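35 kDa hemin binding protein (Porphyromonas gingivalis, PDB 5Y1A) probably binds hemin and joins a thioredoxin domain to immunoglobulin-like beta-sandwich domains as a cargo of the type IX secretion system. Local coordinates at residues L178-Y183 and V247-H252. Residues are numbered along the deposited sequence; the frame is centred on the assembly and turned at random.
Sequences LMLTAY and VLAFVH
Segments 178-183 and 247-252 run antiparallel as the two inner strands of a four-stranded sheet, edged by strands 207-220 and 263-270. Three hydrogen-bonded pairs, Met179 with His252, Thr181 with Phe250 and Tyr183 with Leu248, each close a ring of two N-H to O=C bonds, and their side chains share one face. On that face both Phe250 and His252 set CG in the crowded position between backbone N and carbonyl carbon (chi1 52° and 59°), which swings their rings across to the partner strand. The imidazole reaches diagonally past its own pair mate: His252 NE2 meets Thr181 OG1 at 2.7 Å, the hydroxyl lying at the ring edge near its plane, and either atom could be the donor. Met179 CB sits over one face of the His252 ring, 3.5 Å from its centroid, a CH-pi contact, while the bent thioether chain leads away. Thr181 holds OG1 anti to its carbonyl carbon, which places it toward His252 NE2 and directs CG2 to Phe250 CZ; its CB lies over the Phe250 ring, 4.1 Å from the centroid. Phe250 in turn directs its edge at the face of Tyr183, a T-shaped pair with planes at 80° and closest carbons, Tyr183 CE2 and Phe250 CE2, 3.7 Å apart. Tyr183 OH hydrogen-bonds Glu41 of strand 34-44, and Arg114 touches the side chains of Tyr183, Phe250 and His252, consistent with this face being turned to the thioredoxin fold. The reverse face is aliphatic: Leu180 CD1 approaches Val251 CG2 at 4.0 Å, Ala182 and Ala249 meet CB to CB, and Phe165 of strand 161-169 packs on Leu180 and both alanines, as between the sheets of a beta-sandwich. Chemically, the hydroxyl-imidazole bond pairs two buried polar groups within a largely aromatic face; with ND1 bonded beside the segments, both nitrogens probably fix the histidine ring's rotation.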
ATOM      1  N   LEU A 178      -1.164  -7.480 -20.141  1.00 13.77           N
ATOM      2  CA  LEU A 178      -1.094  -7.774 -18.714  1.00 13.38           C
ATOM      3  C   LEU A 178      -0.883  -6.447 -18.015  1.00 12.80           C
ATOM      4  O   LEU A 178      -0.178  -5.573 -18.527  1.00 11.54           O
ATOM      5  CB  LEU A 178       0.066  -8.713 -18.397  1.00 13.96           C
ATOM      6  CG  LEU A 178      -0.011 -10.086 -19.102  1.00 14.53           C
ATOM      7  CD1 LEU A 178       1.243 -10.919 -18.784  1.00 17.63           C
ATOM      8  CD2 LEU A 178      -1.224 -10.823 -18.649  1.00 14.09           C
ATOM      9  N   MET A 179      -1.474  -6.335 -16.826  1.00 11.15           N
ATOM     10  CA  MET A 179      -1.459  -5.097 -16.070  1.00 10.70           C
ATOM     11  C   MET A 179      -0.748  -5.322 -14.737  1.00 10.30           C
ATOM     12  O   MET A 179      -0.746  -6.429 -14.209  1.00 10.56           O
ATOM     13  CB  MET A 179      -2.906  -4.660 -15.798  1.00 11.02           C
ATOM     14  CG  MET A 179      -3.818  -4.638 -17.028  1.00 12.03           C
ATOM     15  SD  MET A 179      -3.217  -3.558 -18.373  1.00 11.31           S
ATOM     16  CE  MET A 179      -3.474  -2.012 -17.607  1.00 13.84           C
ATOM     17  N   LEU A 180      -0.145  -4.269 -14.203  1.00  9.41           N
ATOM     18  CA  LEU A 180       0.315  -4.311 -12.820  1.00  9.09           C
ATOM     19  C   LEU A 180      -0.354  -3.212 -11.987  1.00  8.96           C
ATOM     20  O   LEU A 180      -0.414  -2.030 -12.400  1.00  9.48           O
ATOM     21  CB  LEU A 180       1.845  -4.211 -12.743  1.00  9.50           C
ATOM     22  CG  LEU A 180       2.330  -4.432 -11.316  1.00 10.66           C
ATOM     23  CD1 LEU A 180       3.213  -5.629 -11.216  1.00 16.63           C
ATOM     24  CD2 LEU A 180       2.995  -3.159 -10.766  1.00 17.86           C
ATOM     25  N   THR A 181      -0.909  -3.623 -10.846  1.00  8.37           N
ATOM     26  CA  THR A 181      -1.468  -2.680  -9.878  1.00  8.91           C
ATOM     27  C   THR A 181      -0.682  -2.808  -8.580  1.00  9.80           C
ATOM     28  O   THR A 181      -0.342  -3.919  -8.157  1.00  9.50           O
ATOM     29  CB  THR A 181      -2.984  -2.934  -9.668  1.00  9.38           C
ATOM     30  OG1 THR A 181      -3.677  -2.613 -10.883  1.00  8.19           O
ATOM     31  CG2 THR A 181      -3.548  -2.066  -8.553  1.00 11.69           C
ATOM     32  N   ALA A 182      -0.394  -1.678  -7.944  1.00  8.34           N
ATOM     33  CA  ALA A 182       0.237  -1.720  -6.622  1.00  8.85           C
ATOM     34  C   ALA A 182      -0.524  -0.801  -5.664  1.00  9.31           C
ATOM     35  O   ALA A 182      -0.922   0.341  -6.024  1.00  8.83           O
ATOM     36  CB  ALA A 182       1.717  -1.329  -6.704  1.00  8.08           C
ATOM     37  N   TYR A 183      -0.695  -1.299  -4.446  1.00  8.55           N
ATOM     38  CA  TYR A 183      -1.343  -0.572  -3.367  1.00  9.02           C
ATOM     39  C   TYR A 183      -0.354  -0.301  -2.234  1.00  9.63           C
ATOM     40  O   TYR A 183       0.522  -1.134  -1.934  1.00  9.97           O
ATOM     41  CB  TYR A 183      -2.500  -1.391  -2.742  1.00  9.24           C
ATOM     42  CG  TYR A 183      -3.640  -1.782  -3.648  1.00  8.72           C
ATOM     43  CD1 TYR A 183      -4.000  -1.001  -4.761  1.00  7.47           C
ATOM     44  CD2 TYR A 183      -4.417  -2.912  -3.345  1.00  8.55           C
ATOM     45  CE1 TYR A 183      -5.111  -1.383  -5.567  1.00  8.06           C
ATOM     46  CE2 TYR A 183      -5.498  -3.291  -4.127  1.00  8.82           C
ATOM     47  CZ  TYR A 183      -5.841  -2.532  -5.243  1.00  9.70           C
ATOM     48  OH  TYR A 183      -6.919  -2.924  -6.025  1.00  7.73           O
ATOM     49  N   VAL A 247       3.445  -2.681   0.950  1.00  9.92           N
ATOM     50  CA  VAL A 247       3.150  -2.440  -0.483  1.00  9.39           C
ATOM     51  C   VAL A 247       2.839  -3.794  -1.080  1.00  9.77           C
ATOM     52  O   VAL A 247       3.612  -4.762  -0.921  1.00  9.30           O
ATOM     53  CB  VAL A 247       4.300  -1.775  -1.269  1.00 10.42           C
ATOM     54  CG1 VAL A 247       3.934  -1.661  -2.785  1.00  9.82           C
ATOM     55  CG2 VAL A 247       4.597  -0.395  -0.689  1.00  9.54           C
ATOM     56  N   LEU A 248       1.688  -3.859  -1.727  1.00  9.27           N
ATOM     57  CA  LEU A 248       1.237  -5.046  -2.442  1.00 10.04           C
ATOM     58  C   LEU A 248       1.281  -4.733  -3.938  1.00 10.36           C
ATOM     59  O   LEU A 248       0.780  -3.676  -4.375  1.00 11.48           O
ATOM     60  CB  LEU A 248      -0.210  -5.349  -2.033  1.00 10.07           C
ATOM     61  CG  LEU A 248      -1.016  -6.352  -2.887  1.00 11.41           C
ATOM     62  CD1 LEU A 248      -0.395  -7.755  -2.758  1.00 12.93           C
ATOM     63  CD2 LEU A 248      -2.427  -6.393  -2.419  1.00 10.98           C
ATOM     64  N   ALA A 249       1.829  -5.641  -4.731  1.00 10.02           N
ATOM     65  CA  ALA A 249       1.747  -5.501  -6.189  1.00  9.99           C
ATOM     66  C   ALA A 249       1.190  -6.774  -6.761  1.00 10.33           C
ATOM     67  O   ALA A 249       1.494  -7.887  -6.272  1.00 10.41           O
ATOM     68  CB  ALA A 249       3.125  -5.229  -6.785  1.00 10.54           C
ATOM     69  N   PHE A 250       0.381  -6.628  -7.812  1.00  9.17           N
ATOM     70  CA  PHE A 250      -0.111  -7.825  -8.487  1.00  9.36           C
ATOM     71  C   PHE A 250      -0.219  -7.675 -10.003  1.00  9.35           C
ATOM     72  O   PHE A 250      -0.522  -6.579 -10.510  1.00  9.31           O
ATOM     73  CB  PHE A 250      -1.410  -8.339  -7.855  1.00  9.22           C
ATOM     74  CG  PHE A 250      -2.493  -7.312  -7.703  1.00  9.02           C
ATOM     75  CD1 PHE A 250      -3.442  -7.114  -8.723  1.00  8.37           C
ATOM     76  CD2 PHE A 250      -2.608  -6.589  -6.514  1.00  9.65           C
ATOM     77  CE1 PHE A 250      -4.492  -6.178  -8.561  1.00 10.27           C
ATOM     78  CE2 PHE A 250      -3.656  -5.635  -6.323  1.00 12.88           C
ATOM     79  CZ  PHE A 250      -4.600  -5.440  -7.361  1.00 10.64           C
ATOM     80  N   VAL A 251       0.071  -8.777 -10.702  1.00  9.38           N
ATOM     81  CA  VAL A 251      -0.095  -8.895 -12.157  1.00  9.43           C
ATOM     82  C   VAL A 251      -1.500  -9.443 -12.440  1.00  9.42           C
ATOM     83  O   VAL A 251      -1.958 -10.409 -11.803  1.00  9.60           O
ATOM     84  CB  VAL A 251       0.974  -9.854 -12.745  1.00 10.31           C
ATOM     85  CG1 VAL A 251       0.827  -9.960 -14.253  1.00 11.67           C
ATOM     86  CG2 VAL A 251       2.411  -9.379 -12.378  1.00 10.43           C
ATOM     87  N   HIS A 252      -2.210  -8.816 -13.375  1.00  9.02           N
ATOM     88  CA  HIS A 252      -3.597  -9.183 -13.599  1.00  9.16           C
ATOM     89  C   HIS A 252      -4.016  -8.925 -15.027  1.00 10.04           C
ATOM     90  O   HIS A 252      -3.398  -8.116 -15.735  1.00 10.16           O
ATOM     91  CB  HIS A 252      -4.512  -8.417 -12.613  1.00  8.68           C
ATOM     92  CG  HIS A 252      -4.417  -6.912 -12.704  1.00  7.80           C
ATOM     93  ND1 HIS A 252      -5.262  -6.163 -13.494  1.00  9.66           N
ATOM     94  CD2 HIS A 252      -3.627  -6.021 -12.052  1.00  9.01           C
ATOM     95  CE1 HIS A 252      -4.985  -4.874 -13.344  1.00 12.62           C
ATOM     96  NE2 HIS A 252      -3.987  -4.763 -12.478  1.00  8.14           N
TER